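Local coordinates for protein ricin B-like lectin (Macrolepiota procera, PDB 4IZX) that binds carbohydrate as a beta-trefoil lectin of the ricin B-like family, holding the galactose end of lactose in a surface pocket, at residues S38-N41 and Q42-T45. Residues are numbered along the deposited sequence; the frame is centred on the assembly and turned at random.
Sequences SGKN and QQWT. With GAL (beta-D-galactopyranose), chain B.
Asn-41 sets CG between its backbone N and carbonyl carbon (chi1 65°), while Gln-42 turns CG beside its own N, with the chain extended beyond CG. The two side chains therefore run side by side toward the galactose, their amide planes only 8° apart. Asn-41 is a galactose-binding residue of this beta-trefoil lectin, and the turn that carries it lines part of the sugar pocket. Its ND2 gives an almost straight hydrogen bond to galactose O3 (3.0 Å, 170°) and another to Leu-23 O. Gln-42 also lines the pocket, but its NE2 stays 3.9 Å from galactose O3. That NE2 is hydrogen-bonded to Asp-22 OD2 and Pro-35 O, and OE1 to His-37 N, so Gln-42 probably helps position Asp-22 and His-37, which both hold the sugar. A weak bond also runs from Gly-39 N to Gln-42 OE1 (3.4 Å). Two backbone bonds close the 3-10 turn: Gln-42 N to Gly-39 O (2.9 Å) and Gln-43 N to Lys-40 O (3.2 Å). Gln-43 CG rests 3.5 Å from Gly-39 O. The turn follows strand 31-34 and leads into strand 44-48, where Trp-44 NE1 bonds Ile-21 O of strand 20-23 and Thr-45 OG1 is hydrogen-bonded to Thr-9 OG1 of strand 9-14.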
ATOM      1  N   SER A  38       6.452 -12.635   6.911  1.00  9.74           N
ATOM      2  CA  SER A  38       7.522 -11.821   7.547  1.00 10.40           C
ATOM      3  C   SER A  38       8.681 -11.511   6.621  1.00  9.91           C
ATOM      4  O   SER A  38       9.725 -11.084   7.059  1.00 13.86           O
ATOM      5  CB  SER A  38       8.056 -12.451   8.876  1.00 13.93           C
ATOM      6  OG  SER A  38       6.972 -12.663   9.782  1.00 17.55           O
ATOM      7  N   GLY A  39       8.507 -11.685   5.339  1.00 10.22           N
ATOM      8  CA  GLY A  39       9.530 -11.297   4.387  1.00 11.52           C
ATOM      9  C   GLY A  39       9.792  -9.807   4.442  1.00  8.08           C
ATOM     10  O   GLY A  39       8.865  -9.020   4.625  1.00  8.83           O
ATOM     11  N   LYS A  40      11.023  -9.382   4.172  1.00  8.83           N
ATOM     12  CA  LYS A  40      11.322  -7.939   4.163  1.00  8.47           C
ATOM     13  C   LYS A  40      10.741  -7.217   2.948  1.00  7.72           C
ATOM     14  O   LYS A  40      10.535  -6.013   2.969  1.00  7.99           O
ATOM     15  CB  LYS A  40      12.801  -7.638   4.283  1.00  9.05           C
ATOM     16  CG  LYS A  40      13.289  -7.604   5.730  1.00 11.71           C
ATOM     17  CD  LYS A  40      13.228  -8.933   6.454  1.00 13.06           C
ATOM     18  CE  LYS A  40      13.835  -8.810   7.848  1.00 15.31           C
ATOM     19  NZ  LYS A  40      13.862 -10.108   8.529  1.00 19.38           N
ATOM     20  N   ASN A  41      10.367  -7.991   1.917  1.00  7.32           N
ATOM     21  CA  ASN A  41       9.603  -7.484   0.789  1.00  7.45           C
ATOM     22  C   ASN A  41       8.127  -7.268   1.123  1.00  6.64           C
ATOM     23  O   ASN A  41       7.371  -6.801   0.275  1.00  8.12           O
ATOM     24  CB  ASN A  41       9.735  -8.411  -0.423  1.00  7.53           C
ATOM     25  CG  ASN A  41       9.121  -9.777  -0.193  1.00  7.43           C
ATOM     26  OD1 ASN A  41       9.355 -10.410   0.846  1.00  8.88           O
ATOM     27  ND2 ASN A  41       8.300 -10.226  -1.121  1.00  8.48           N
ATOM     28  N   GLN A  42       7.729  -7.567   2.363  1.00  6.87           N
ATOM     29  CA  GLN A  42       6.394  -7.350   2.889  1.00  6.55           C
ATOM     30  C   GLN A  42       6.426  -6.296   4.007  1.00  6.83           C
ATOM     31  O   GLN A  42       5.452  -6.160   4.746  1.00  7.26           O
ATOM     32  CB  GLN A  42       5.823  -8.641   3.381  1.00  6.92           C
ATOM     33  CG  GLN A  42       5.870  -9.755   2.357  1.00  8.46           C
ATOM     34  CD  GLN A  42       5.167 -11.000   2.827  1.00  8.12           C
ATOM     35  OE1 GLN A  42       5.405 -11.473   3.936  1.00 11.25           O
ATOM     36  NE2 GLN A  42       4.319 -11.558   1.990  1.00  7.96           N
ATOM     37  N   GLN A  43       7.536  -5.559   4.132  1.00  7.04           N
ATOM     38  CA  GLN A  43       7.752  -4.568   5.140  1.00  7.65           C
ATOM     39  C   GLN A  43       8.107  -3.252   4.491  1.00  6.63           C
ATOM     40  O   GLN A  43       8.906  -3.205   3.556  1.00  7.48           O
ATOM     41  CB  GLN A  43       8.837  -5.039   6.122  1.00  8.77           C
ATOM     42  CG  GLN A  43       8.467  -6.329   6.830  1.00  9.08           C
ATOM     43  CD  GLN A  43       9.494  -6.831   7.809  1.00 10.24           C
ATOM     44  OE1 GLN A  43       9.718  -8.059   7.950  1.00 16.05           O
ATOM     45  NE2 GLN A  43      10.071  -5.926   8.538  1.00 10.83           N
ATOM     46  N   TRP A  44       7.579  -2.163   5.043  1.00  6.55           N
ATOM     47  CA  TRP A  44       7.619  -0.837   4.440  1.00  6.79           C
ATOM     48  C   TRP A  44       7.994   0.174   5.499  1.00  7.12           C
ATOM     49  O   TRP A  44       7.312   0.296   6.528  1.00  7.42           O
ATOM     50  CB  TRP A  44       6.247  -0.505   3.822  1.00  7.11           C
ATOM     51  CG  TRP A  44       5.881  -1.490   2.755  1.00  6.79           C
ATOM     52  CD1 TRP A  44       5.122  -2.609   2.917  1.00  7.33           C
ATOM     53  CD2 TRP A  44       6.332  -1.486   1.387  1.00  6.68           C
ATOM     54  NE1 TRP A  44       5.077  -3.314   1.745  1.00  7.25           N
ATOM     55  CE2 TRP A  44       5.811  -2.652   0.786  1.00  7.35           C
ATOM     56  CE3 TRP A  44       7.149  -0.651   0.632  1.00  7.38           C
ATOM     57  CZ2 TRP A  44       6.071  -2.974  -0.541  1.00  7.70           C
ATOM     58  CZ3 TRP A  44       7.386  -0.959  -0.690  1.00  7.70           C
ATOM     59  CH2 TRP A  44       6.869  -2.113  -1.255  1.00  8.29           C
ATOM     60  N   THR A  45       9.105   0.872   5.278  1.00  7.04           N
ATOM     61  CA  THR A  45       9.618   1.861   6.198  1.00  7.27           C
ATOM     62  C   THR A  45       9.008   3.200   5.822  1.00  7.33           C
ATOM     63  O   THR A  45       9.143   3.699   4.706  1.00  7.95           O
ATOM     64  CB  THR A  45      11.156   1.914   6.184  1.00  8.25           C
ATOM     65  OG1 THR A  45      11.717   0.634   6.354  1.00  8.95           O
ATOM     66  CG2 THR A  45      11.672   2.935   7.137  1.00  9.17           C
TER
HETATM   67  C1  GAL B   2       8.240 -14.721  -3.631  1.00 12.24           C
HETATM   68  C2  GAL B   2       8.158 -13.890  -2.388  1.00 10.44           C
HETATM   69  C3  GAL B   2       6.697 -13.608  -2.040  1.00  9.41           C
HETATM   70  C4  GAL B   2       5.962 -13.043  -3.262  1.00  9.29           C
HETATM   71  C5  GAL B   2       6.157 -13.996  -4.421  1.00  9.97           C
HETATM   72  C6  GAL B   2       5.457 -13.534  -5.698  1.00 10.60           C
HETATM   73  O2  GAL B   2       8.752 -14.598  -1.318  1.00 12.78           O
HETATM   74  O3  GAL B   2       6.669 -12.700  -0.938  1.00  9.45           O
HETATM   75  O4  GAL B   2       6.502 -11.754  -3.619  1.00  9.04           O
HETATM   76  O5  GAL B   2       7.544 -14.128  -4.725  1.00 10.69           O
HETATM   77  O6  GAL B   2       5.631 -14.526  -6.729  1.00 13.04           O